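Local coordinates for GTPase activator-like protein (Chaetomium thermophilum, PDB 6SSH) that probably acts, through this TSC2-type GAP domain of a longer protein, as a GTPase activator that speeds GTP hydrolysis by a small G protein, at residues Glu17-Asn23 with Pro90-Lys96; Ser27-Phe33 with Ile106-Asp110; Tyr128-Thr134 with Phe155-Met161. All coordinates share one frame. Where two conformers were deposited one is given. Numbering follows the deposited sequence.

How the contacts relate
All three contacts are partly buried. Contact 1 lies furthest from the chain centre, and contacts 2 and 3 lie nearer. Contact 3 lies within the mixed sheet of the GAP domain, pairing strands 127-134 and 155-162 through backbone hydrogen bonds. Contact 2 packs helix 28-37 on that sheet, at strand 104-109, through aromatic rings. These two have centres about 10 Å apart and touch, since strands 104-109 and 127-134 are neighbours: Asn109 N to Ile131 O is 2.8 Å, probably a hydrogen bond. Contact 1 joins two short helices by lysine side chains around a small apolar patch. Its segments adjoin those of contact 2 in sequence, helix 17-21 before 28-37 and helix 93-99 before strand 104-109.

Contact 1 of 3, residues Glu17-Asn23 with Pro90-Lys96; sequences ETEILAN and PQCIMKK
This contact sets a short helix, 17-21, against the loop and first turn of helix 93-99, away from the centre of the Rap/Ran-GAP domain. Thr18 CA is nearest Gln91 CA (5.6 Å) and Leu21 CA nearest Cys92 CA (6.3 Å). Cys92, with a left-handed backbone (phi 53°, psi 41°), is the N-cap of helix 93-99; its O accepts from Lys96 N at 3.0 Å. Its CB lies 3.7 Å from Leu21 CB, and its SG 4.1 Å from Ala22 CB. Leu21 (mt) also reaches Lys96 CB with CD1, at 3.9 Å. A water donates to Thr18 O (3.0 Å) and Pro90 O (3.1 Å). Lys96 NZ (chi1 t, chi2 p) makes a salt bridge with Glu17 OE2 (chi1 t, chi2 t) at 2.7 Å and also bonds Pro121 O. Lys95, extended beyond its m chi1, donates from NZ to Leu21 O at 2.8 Å. The three NZ hydrogens are shared among Leu21 O, Met82 O, Thr79 O and Thr84 OG1. The buried ammonium thus ties several chain segments together, largely through carbonyl oxygens.

Contact 2 of 3, residues Ser27-Phe33 with Ile106-Asp110; sequences SPDYHRF and IVWND
Trp108 lays its indole against helix 28-37, with Tyr30 over one face. Tyr30 CA stands 3.8 Å from the centroid of the six-membered ring, 5° off its normal, a CH-pi contact. The Tyr30 ring turns its edge toward the indole face in an offset edge-to-face pair: its centroid is 5.5 Å from that of the five-membered ring, with planes at 74°. Tyr30 CD1 also meets Trp108 CB at 3.8 Å. One turn on, Phe33 CB packs on Trp108 CZ3 (3.6 Å), and Phe33 CZ reaches Ile106 CG2 (4.3 Å). Trp108, Tyr30 and Phe33 all have chi1 near t. They form an aromatic cluster that Tyr9 of strand 2-10 extends.

Helix 28-33 runs nearly antiparallel to strand 106-109, at 157°, with axes 10.5 Å apart at closest approach. Tyr30 and Trp108 have CA atoms 7.2 Å apart. This is helix-on-sheet packing of an alpha/beta domain. Leu183 and Val187 of helix 183-201 touch the same cluster.

The polar end lies at the helix start. Ser27 is the N-cap, and its OG (chi1 p) accepts from Tyr30 N at 3.1 Å. A water joins Ser27 OG (2.8 Å), Trp108 NE1 (3.0 Å, water accepting) and Asp110 OD2 (2.6 Å, water donating). Trp108 NE1 also bonds Asp110 OD1 weakly, at 3.4 Å. Asp110 OD2 bonds Tyr9 OH, and Tyr30 OH bonds Thr80.

No direct hydrogen bond joins the segments, so the contact rests on aromatic and apolar packing, with one water linking the helix cap to the strand end.

Contact 3 of 3, residues Tyr128-Thr134 with Phe155-Met161; sequences YIVITPT and FVMVQVM
Ile129, Ile131, Val158 and Val160 form the apolar centre of this antiparallel strand pair in the mixed sheet of the Rap/Ran-GAP domain. They share one face. Ile129 CG2 meets Val158 CG1 at 4.0 Å. Val156, pointing sideways, adds CG2 at 3.8 Å from Ile131 CG2. Helix 183-201 covers this face, with Leu183 and Leu190 on Val158 and Ala191 on Ile129.

The strands run at 150°, their axes 4.4 Å apart at closest approach. Ile129-Val160 and Ile131-Val158 are non-hydrogen-bonded pairs, each with CA atoms 4.7 Å apart. Tyr128-Met161, Val130-Gln159 and Thr132-Met157 are hydrogen-bonded pairs. Their amides give 2.8 Å bonds from Tyr128 N to Met161 O, Val130 N to Gln159 O and Thr132 N to Met157 O. The return bonds are Met161 N to Tyr128 O (2.9 Å), Gln159 N to Val130 O (3.0 Å) and Met157 N to Thr132 O (2.9 Å).

The other face carries Tyr128, Val130, Thr132, Met157, Gln159 and Met161; Val130 CG2 touches Met161 SD at 4.1 Å. Thr134 N to Phe155 O is a weak bond, at 3.3 Å. A water donates to Thr134 O (2.7 Å) and accepts from Phe155 N (2.9 Å).

Contact 1 of 3, residues Glu17-Asn23 with Pro90-Lys96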
loop_
_atom_site.group_PDB
_atom_site.type_symbol
_atom_site.label_atom_id
_atom_site.label_comp_id
_atom_site.label_asym_id
_atom_site.label_seq_id
_atom_site.Cartn_x
_atom_site.Cartn_y
_atom_site.Cartn_z
ATOM N N GLU A 17 -8.848 11.857 1.825
ATOM C CA GLU A 17 -7.417 11.606 1.994
ATOM C C GLU A 17 -6.886 11.993 3.365
ATOM O O GLU A 17 -6.104 11.230 3.936
ATOM C CB GLU A 17 -6.703 12.418 0.932
ATOM C CG GLU A 17 -5.276 12.787 1.084
ATOM C CD GLU A 17 -4.861 13.431 -0.264
ATOM O OE1 GLU A 17 -5.339 14.527 -0.669
ATOM O OE2 GLU A 17 -4.212 12.718 -0.931
ATOM N N THR A 18 -7.193 13.172 3.867
ATOM C CA THR A 18 -6.519 13.678 5.047
ATOM C C THR A 18 -6.806 12.791 6.251
ATOM O O THR A 18 -5.905 12.386 6.975
ATOM C CB THR A 18 -6.895 15.162 5.266
ATOM O OG1 THR A 18 -6.698 15.856 4.024
ATOM C CG2 THR A 18 -6.035 15.796 6.322
ATOM N N GLU A 19 -8.071 12.440 6.453
ATOM C CA GLU A 19 -8.395 11.575 7.583
ATOM C C GLU A 19 -7.810 10.159 7.453
ATOM O O GLU A 19 -7.435 9.478 8.444
ATOM C CB GLU A 19 -9.905 11.554 7.799
ATOM C CG GLU A 19 -10.657 10.843 6.664
ATOM C CD GLU A 19 -12.176 10.929 6.764
ATOM O OE1 GLU A 19 -12.684 11.244 7.879
ATOM O OE2 GLU A 19 -12.815 10.651 5.713
ATOM N N ILE A 20 -7.746 9.666 6.219
ATOM C CA ILE A 20 -7.156 8.340 5.987
ATOM C C ILE A 20 -5.645 8.321 6.307
ATOM O O ILE A 20 -5.128 7.431 6.965
ATOM C CB ILE A 20 -7.411 7.926 4.495
ATOM C CG1 ILE A 20 -8.914 7.643 4.245
ATOM C CG2 ILE A 20 -6.563 6.715 4.100
ATOM C CD1 ILE A 20 -9.251 7.622 2.770
ATOM N N LEU A 21 -4.952 9.377 5.879
ATOM C CA LEU A 21 -3.511 9.418 6.113
ATOM C C LEU A 21 -3.243 9.514 7.602
ATOM O O LEU A 21 -2.186 9.049 8.035
ATOM C CB LEU A 21 -2.904 10.606 5.373
ATOM C CG LEU A 21 -2.886 10.506 3.830
ATOM C CD1 LEU A 21 -2.355 11.818 3.233
ATOM C CD2 LEU A 21 -2.069 9.325 3.339
ATOM N N ALA A 22 -4.116 10.095 8.366
ATOM C CA ALA A 22 -3.902 10.236 9.806
ATOM C C ALA A 22 -3.870 8.887 10.533
ATOM O O ALA A 22 -3.399 8.812 11.668
ATOM C CB ALA A 22 -4.936 11.144 10.415
ATOM N N ASN A 23 -4.428 7.826 9.954
ATOM C CA ASN A 23 -4.486 6.557 10.645
ATOM C C ASN A 23 -3.099 6.064 11.025
ATOM O O ASN A 23 -2.158 6.198 10.254
ATOM C CB ASN A 23 -5.155 5.481 9.773
ATOM C CG ASN A 23 -6.581 5.809 9.427
ATOM O OD1 ASN A 23 -7.292 6.475 10.161
ATOM N ND2 ASN A 23 -7.054 5.272 8.318
ATOM N N PRO A 90 -1.236 18.941 10.112
ATOM C CA PRO A 90 -2.669 18.569 10.024
ATOM C C PRO A 90 -3.060 17.921 8.695
ATOM O O PRO A 90 -4.001 17.120 8.693
ATOM C CB PRO A 90 -3.396 19.915 10.164
ATOM C CG PRO A 90 -2.335 20.971 9.810
ATOM C CD PRO A 90 -1.070 20.380 10.368
ATOM N N GLN A 91 -2.414 18.248 7.591
ATOM C CA GLN A 91 -2.728 17.667 6.294
ATOM C C GLN A 91 -1.944 16.388 6.011
ATOM O O GLN A 91 -2.116 15.748 4.953
ATOM C CB GLN A 91 -2.491 18.664 5.169
ATOM C CG GLN A 91 -3.435 19.843 5.189
ATOM C CD GLN A 91 -4.842 19.459 4.833
ATOM O OE1 GLN A 91 -5.104 19.003 3.722
ATOM N NE2 GLN A 91 -5.756 19.639 5.764
ATOM N N CYS A 92 -1.130 15.950 6.959
ATOM C CA CYS A 92 -0.273 14.765 6.801
ATOM C C CYS A 92 0.565 14.860 5.552
ATOM O O CYS A 92 0.701 13.855 4.810
ATOM C CB CYS A 92 -1.090 13.474 6.828
ATOM S SG CYS A 92 -2.082 13.252 8.338
ATOM N N ILE A 93 1.100 16.033 5.253
ATOM C CA ILE A 93 1.912 16.191 4.046
ATOM C C ILE A 93 3.146 15.302 4.138
ATOM O O ILE A 93 3.671 14.888 3.081
ATOM C CB ILE A 93 2.311 17.650 3.744
ATOM C CG1 ILE A 93 3.326 18.155 4.720
ATOM C CG2 ILE A 93 1.053 18.528 3.657
ATOM C CD1 ILE A 93 3.792 19.591 4.380
ATOM N N MET A 94 3.666 14.999 5.318
ATOM C CA MET A 94 4.837 14.148 5.404
ATOM C C MET A 94 4.515 12.703 4.948
ATOM O O MET A 94 5.405 11.999 4.493
ATOM C CB MET A 94 5.490 14.230 6.769
ATOM C CG MET A 94 6.025 15.598 7.123
ATOM S SD MET A 94 7.265 16.151 5.946
ATOM C CE MET A 94 7.736 17.597 6.770
ATOM N N LYS A 95 3.254 12.273 5.074
ATOM C CA LYS A 95 2.854 10.961 4.526
ATOM C C LYS A 95 2.503 11.095 3.061
ATOM O O LYS A 95 2.889 10.223 2.258
ATOM C CB LYS A 95 1.662 10.414 5.266
ATOM C CG LYS A 95 1.874 10.327 6.780
ATOM C CD LYS A 95 0.879 9.381 7.434
ATOM C CE LYS A 95 0.846 9.492 8.969
ATOM N NZ LYS A 95 0.057 8.410 9.601
ATOM N N LYS A 96 1.803 12.134 2.660
ATOM C CA LYS A 96 1.389 12.339 1.266
ATOM C C LYS A 96 2.568 12.399 0.351
ATOM O O LYS A 96 2.486 11.980 -0.832
ATOM C CB LYS A 96 0.472 13.560 1.114
ATOM C CG LYS A 96 -0.093 13.872 -0.218
ATOM C CD LYS A 96 -0.946 12.750 -0.799
ATOM C CE LYS A 96 -1.400 12.983 -2.232
ATOM N NZ LYS A 96 -2.366 14.077 -2.358
HETATM O O HOH W 1 -5.448 14.433 9.059
#

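Contact 2 of 3, residues Ser27-Phe33 with Ile106-Asp110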
loop_
_atom_site.group_PDB
_atom_site.type_symbol
_atom_site.label_atom_id
_atom_site.label_comp_id
_atom_site.label_asym_id
_atom_site.label_seq_id
_atom_site.Cartn_x
_atom_site.Cartn_y
_atom_site.Cartn_z
ATOM N N SER A 27 -6.567 -3.029 10.944
ATOM C CA SER A 27 -7.189 -4.195 11.558
ATOM C C SER A 27 -6.171 -5.306 11.751
ATOM O O SER A 27 -5.115 -5.300 11.150
ATOM C CB SER A 27 -8.279 -4.729 10.630
ATOM O OG SER A 27 -7.606 -5.224 9.454
ATOM N N PRO A 28 -6.532 -6.310 12.562
ATOM C CA PRO A 28 -5.595 -7.422 12.758
ATOM C C PRO A 28 -5.251 -8.112 11.440
ATOM O O PRO A 28 -4.070 -8.449 11.237
ATOM C CB PRO A 28 -6.365 -8.347 13.694
ATOM C CG PRO A 28 -7.188 -7.348 14.557
ATOM C CD PRO A 28 -7.643 -6.331 13.536
ATOM N N ASP A 29 -6.212 -8.324 10.554
ATOM C CA ASP A 29 -5.889 -8.990 9.282
ATOM C C ASP A 29 -4.977 -8.126 8.422
ATOM O O ASP A 29 -4.061 -8.641 7.750
ATOM C CB ASP A 29 -7.165 -9.318 8.497
ATOM C CG ASP A 29 -7.934 -10.487 9.051
ATOM O OD1 ASP A 29 -7.375 -11.319 9.800
ATOM O OD2 ASP A 29 -9.124 -10.547 8.696
ATOM N N TYR A 30 -5.179 -6.815 8.449
ATOM C CA TYR A 30 -4.288 -5.906 7.749
ATOM C C TYR A 30 -2.855 -5.987 8.255
ATOM O O TYR A 30 -1.887 -6.072 7.486
ATOM C CB TYR A 30 -4.823 -4.464 7.892
ATOM C CG TYR A 30 -3.808 -3.383 7.578
ATOM C CD1 TYR A 30 -3.484 -3.006 6.295
ATOM C CD2 TYR A 30 -3.172 -2.716 8.613
ATOM C CE1 TYR A 30 -2.582 -1.996 6.040
ATOM C CE2 TYR A 30 -2.292 -1.713 8.367
ATOM C CZ TYR A 30 -1.984 -1.332 7.105
ATOM O OH TYR A 30 -1.088 -0.325 6.838
ATOM N N HIS A 31 -2.717 -6.034 9.583
ATOM C CA HIS A 31 -1.377 -6.172 10.166
ATOM C C HIS A 31 -0.714 -7.503 9.839
ATOM O O HIS A 31 0.469 -7.574 9.592
ATOM C CB HIS A 31 -1.398 -5.875 11.673
ATOM C CG HIS A 31 -1.519 -4.401 11.930
ATOM N ND1 HIS A 31 -0.452 -3.546 11.752
ATOM C CD2 HIS A 31 -2.578 -3.615 12.240
ATOM C CE1 HIS A 31 -0.848 -2.296 11.963
ATOM N NE2 HIS A 31 -2.126 -2.303 12.276
ATOM N N ARG A 32 -1.481 -8.593 9.820
ATOM C CA ARG A 32 -0.895 -9.886 9.444
ATOM C C ARG A 32 -0.508 -9.853 7.965
ATOM O O ARG A 32 0.506 -10.399 7.574
ATOM C CB ARG A 32 -1.845 -11.019 9.759
ATOM C CG ARG A 32 -1.849 -11.373 11.234
ATOM C CD ARG A 32 -2.682 -12.661 11.458
ATOM N NE ARG A 32 -4.101 -12.340 11.414
ATOM C CZ ARG A 32 -4.821 -11.952 12.470
ATOM N NH1 ARG A 32 -4.259 -11.847 13.673
ATOM N NH2 ARG A 32 -6.099 -11.626 12.330
ATOM N N PHE A 33 -1.269 -9.149 7.147
ATOM C CA PHE A 33 -0.952 -8.986 5.731
ATOM C C PHE A 33 0.370 -8.229 5.575
ATOM O O PHE A 33 1.223 -8.651 4.800
ATOM C CB PHE A 33 -2.090 -8.238 5.037
ATOM C CG PHE A 33 -1.722 -7.581 3.740
ATOM C CD1 PHE A 33 -1.567 -8.343 2.597
ATOM C CD2 PHE A 33 -1.543 -6.194 3.638
ATOM C CE1 PHE A 33 -1.204 -7.760 1.424
ATOM C CE2 PHE A 33 -1.198 -5.636 2.412
ATOM C CZ PHE A 33 -1.065 -6.414 1.339
ATOM N N ILE A 106 -1.050 0.270 -2.804
ATOM C CA ILE A 106 -1.925 -0.771 -2.271
ATOM C C ILE A 106 -2.872 -0.127 -1.303
ATOM O O ILE A 106 -2.405 0.640 -0.392
ATOM C CB ILE A 106 -1.108 -1.869 -1.599
ATOM C CG1 ILE A 106 -0.183 -2.519 -2.615
ATOM C CG2 ILE A 106 -2.009 -2.886 -0.887
ATOM C CD1 ILE A 106 0.945 -3.317 -1.989
ATOM N N VAL A 107 -4.175 -0.360 -1.401
ATOM C CA VAL A 107 -5.175 0.218 -0.543
ATOM C C VAL A 107 -5.923 -0.870 0.192
ATOM O O VAL A 107 -6.486 -1.775 -0.477
ATOM C CB VAL A 107 -6.179 1.039 -1.375
ATOM C CG1 VAL A 107 -7.291 1.626 -0.507
ATOM C CG2 VAL A 107 -5.473 2.175 -2.095
ATOM N N TRP A 108 -5.902 -0.909 1.495
ATOM C CA TRP A 108 -6.698 -1.842 2.289
ATOM C C TRP A 108 -7.979 -1.110 2.639
ATOM O O TRP A 108 -8.006 -0.235 3.510
ATOM C CB TRP A 108 -5.926 -2.311 3.514
ATOM C CG TRP A 108 -6.694 -3.401 4.237
ATOM C CD1 TRP A 108 -7.851 -3.292 4.923
ATOM C CD2 TRP A 108 -6.346 -4.816 4.257
ATOM N NE1 TRP A 108 -8.260 -4.536 5.403
ATOM C CE2 TRP A 108 -7.318 -5.468 5.020
ATOM C CE3 TRP A 108 -5.285 -5.542 3.760
ATOM C CZ2 TRP A 108 -7.284 -6.859 5.255
ATOM C CZ3 TRP A 108 -5.230 -6.912 3.988
ATOM C CH2 TRP A 108 -6.235 -7.553 4.726
ATOM N N ASN A 109 -9.042 -1.389 1.887
ATOM C CA ASN A 109 -10.278 -0.651 1.996
ATOM C C ASN A 109 -11.226 -1.266 3.016
ATOM O O ASN A 109 -12.060 -2.121 2.682
ATOM C CB ASN A 109 -10.942 -0.540 0.643
ATOM C CG ASN A 109 -12.239 0.248 0.727
ATOM O OD1 ASN A 109 -12.435 1.049 1.629
ATOM N ND2 ASN A 109 -13.146 -0.010 -0.233
ATOM N N ASP A 110 -11.123 -0.852 4.265
ATOM C CA ASP A 110 -12.073 -1.201 5.297
ATOM C C ASP A 110 -13.156 -0.139 5.457
ATOM O O ASP A 110 -13.878 -0.154 6.450
ATOM C CB ASP A 110 -11.390 -1.431 6.631
ATOM C CG ASP A 110 -11.121 -2.883 6.931
ATOM O OD1 ASP A 110 -11.500 -3.754 6.115
ATOM O OD2 ASP A 110 -10.471 -3.167 7.947
HETATM O O HOH W 2 -9.720 -5.690 7.726
#

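Contact 3 of 3, residues Tyr128-Thr134 with Phe155-Met161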
loop_
_atom_site.group_PDB
_atom_site.type_symbol
_atom_site.label_atom_id
_atom_site.label_comp_id
_atom_site.label_asym_id
_atom_site.label_seq_id
_atom_site.Cartn_x
_atom_site.Cartn_y
_atom_site.Cartn_z
ATOM N N TYR A 128 -3.901 1.694 -8.387
ATOM C CA TYR A 128 -4.267 1.298 -7.034
ATOM C C TYR A 128 -4.622 -0.192 -7.058
ATOM O O TYR A 128 -5.408 -0.659 -7.907
ATOM C CB TYR A 128 -5.460 2.092 -6.489
ATOM C CG TYR A 128 -5.176 3.573 -6.376
ATOM C CD1 TYR A 128 -5.727 4.460 -7.286
ATOM C CD2 TYR A 128 -4.285 4.049 -5.406
ATOM C CE1 TYR A 128 -5.493 5.789 -7.220
ATOM C CE2 TYR A 128 -4.025 5.406 -5.343
ATOM C CZ TYR A 128 -4.602 6.237 -6.258
ATOM O OH TYR A 128 -4.368 7.634 -6.245
ATOM N N ILE A 129 -4.040 -0.951 -6.161
ATOM C CA ILE A 129 -4.354 -2.362 -5.910
ATOM C C ILE A 129 -5.239 -2.384 -4.708
ATOM O O ILE A 129 -4.759 -2.093 -3.588
ATOM C CB ILE A 129 -3.121 -3.208 -5.713
ATOM C CG1 ILE A 129 -2.258 -3.190 -6.961
ATOM C CG2 ILE A 129 -3.492 -4.648 -5.330
ATOM C CD1 ILE A 129 -0.863 -3.583 -6.753
ATOM N N VAL A 130 -6.542 -2.557 -4.870
ATOM C CA VAL A 130 -7.526 -2.350 -3.811
ATOM C C VAL A 130 -7.938 -3.678 -3.196
ATOM O O VAL A 130 -8.419 -4.580 -3.921
ATOM C CB VAL A 130 -8.729 -1.603 -4.306
ATOM C CG1 VAL A 130 -9.636 -1.325 -3.176
ATOM C CG2 VAL A 130 -8.341 -0.322 -5.039
ATOM N N ILE A 131 -7.755 -3.858 -1.911
ATOM C CA ILE A 131 -8.069 -5.057 -1.122
ATOM C C ILE A 131 -9.312 -4.731 -0.333
ATOM O O ILE A 131 -9.294 -3.798 0.460
ATOM C CB ILE A 131 -6.943 -5.428 -0.157
ATOM C CG1 ILE A 131 -5.668 -5.735 -0.917
ATOM C CG2 ILE A 131 -7.368 -6.580 0.762
ATOM C CD1 ILE A 131 -4.382 -5.737 -0.079
ATOM N N THR A 132 -10.391 -5.471 -0.482
ATOM C CA THR A 132 -11.616 -5.232 0.261
ATOM C C THR A 132 -12.034 -6.532 0.919
ATOM O O THR A 132 -12.424 -7.470 0.193
ATOM C CB THR A 132 -12.733 -4.754 -0.666
ATOM O OG1 THR A 132 -12.268 -3.641 -1.435
ATOM C CG2 THR A 132 -13.929 -4.301 0.101
ATOM N N PRO A 133 -12.014 -6.636 2.240
ATOM C CA PRO A 133 -12.491 -7.853 2.913
ATOM C C PRO A 133 -13.923 -8.182 2.510
ATOM O O PRO A 133 -14.771 -7.336 2.282
ATOM C CB PRO A 133 -12.411 -7.510 4.366
ATOM C CG PRO A 133 -11.221 -6.518 4.415
ATOM C CD PRO A 133 -11.420 -5.670 3.199
ATOM N N THR A 134 -14.210 -9.488 2.390
ATOM C CA THR A 134 -15.529 -10.005 2.056
ATOM C C THR A 134 -15.858 -11.162 2.969
ATOM O O THR A 134 -14.961 -11.943 3.311
ATOM C CB THR A 134 -15.588 -10.416 0.621
ATOM O OG1 THR A 134 -16.904 -10.911 0.337
ATOM C CG2 THR A 134 -14.616 -11.538 0.333
ATOM N N PHE A 155 -11.356 -14.543 3.198
ATOM C CA PHE A 155 -11.057 -14.037 1.875
ATOM C C PHE A 155 -11.204 -12.548 1.765
ATOM O O PHE A 155 -11.923 -11.915 2.595
ATOM C CB PHE A 155 -11.934 -14.736 0.830
ATOM C CG PHE A 155 -11.711 -16.224 0.766
ATOM C CD1 PHE A 155 -12.321 -17.083 1.665
ATOM C CD2 PHE A 155 -10.859 -16.746 -0.211
ATOM C CE1 PHE A 155 -12.064 -18.454 1.644
ATOM C CE2 PHE A 155 -10.603 -18.120 -0.249
ATOM C CZ PHE A 155 -11.200 -18.959 0.675
ATOM N N VAL A 156 -10.554 -11.999 0.746
ATOM C CA VAL A 156 -10.732 -10.598 0.349
ATOM C C VAL A 156 -10.969 -10.564 -1.162
ATOM O O VAL A 156 -10.692 -11.517 -1.886
ATOM C CB VAL A 156 -9.514 -9.729 0.683
ATOM C CG1 VAL A 156 -9.214 -9.776 2.190
ATOM C CG2 VAL A 156 -8.311 -10.166 -0.093
ATOM N N MET A 157 -11.508 -9.460 -1.644
ATOM C CA MET A 157 -11.544 -9.106 -3.027
ATOM C C MET A 157 -10.378 -8.249 -3.370
ATOM O O MET A 157 -10.029 -7.356 -2.586
ATOM C CB MET A 157 -12.844 -8.403 -3.360
ATOM C CG MET A 157 -14.088 -9.238 -3.034
ATOM S SD MET A 157 -14.141 -10.927 -3.709
ATOM C CE MET A 157 -13.977 -10.503 -5.418
ATOM N N VAL A 158 -9.746 -8.494 -4.503
ATOM C CA VAL A 158 -8.626 -7.693 -4.979
ATOM C C VAL A 158 -8.977 -7.159 -6.343
ATOM O O VAL A 158 -9.384 -7.952 -7.215
ATOM C CB VAL A 158 -7.283 -8.494 -5.083
ATOM C CG1 VAL A 158 -6.194 -7.569 -5.593
ATOM C CG2 VAL A 158 -6.912 -9.086 -3.756
ATOM N N GLN A 159 -8.911 -5.855 -6.537
ATOM C CA GLN A 159 -9.243 -5.182 -7.786
ATOM C C GLN A 159 -8.167 -4.180 -8.138
ATOM O O GLN A 159 -7.662 -3.433 -7.262
ATOM C CB GLN A 159 -10.573 -4.464 -7.642
ATOM C CG GLN A 159 -11.054 -3.703 -8.885
ATOM C CD GLN A 159 -12.475 -3.114 -8.719
ATOM O OE1 GLN A 159 -13.179 -3.400 -7.751
ATOM N NE2 GLN A 159 -12.877 -2.273 -9.665
ATOM N N VAL A 160 -7.759 -4.124 -9.377
ATOM C CA VAL A 160 -6.783 -3.140 -9.807
ATOM C C VAL A 160 -7.563 -2.016 -10.452
ATOM O O VAL A 160 -8.470 -2.259 -11.316
ATOM C CB VAL A 160 -5.732 -3.743 -10.735
ATOM C CG1 VAL A 160 -4.753 -2.693 -11.305
ATOM C CG2 VAL A 160 -5.011 -4.842 -10.080
ATOM N N MET A 161 -7.252 -0.776 -10.077
ATOM C CA MET A 161 -7.871 0.419 -10.645
ATOM C C MET A 161 -6.771 1.283 -11.181
ATOM O O MET A 161 -5.839 1.580 -10.453
ATOM C CB MET A 161 -8.677 1.198 -9.618
ATOM C CG MET A 161 -9.855 0.445 -9.097
ATOM S SD MET A 161 -10.784 1.376 -7.897
ATOM C CE MET A 161 -11.082 2.935 -8.693
HETATM O O HOH W 3 -14.250 -14.505 3.581
#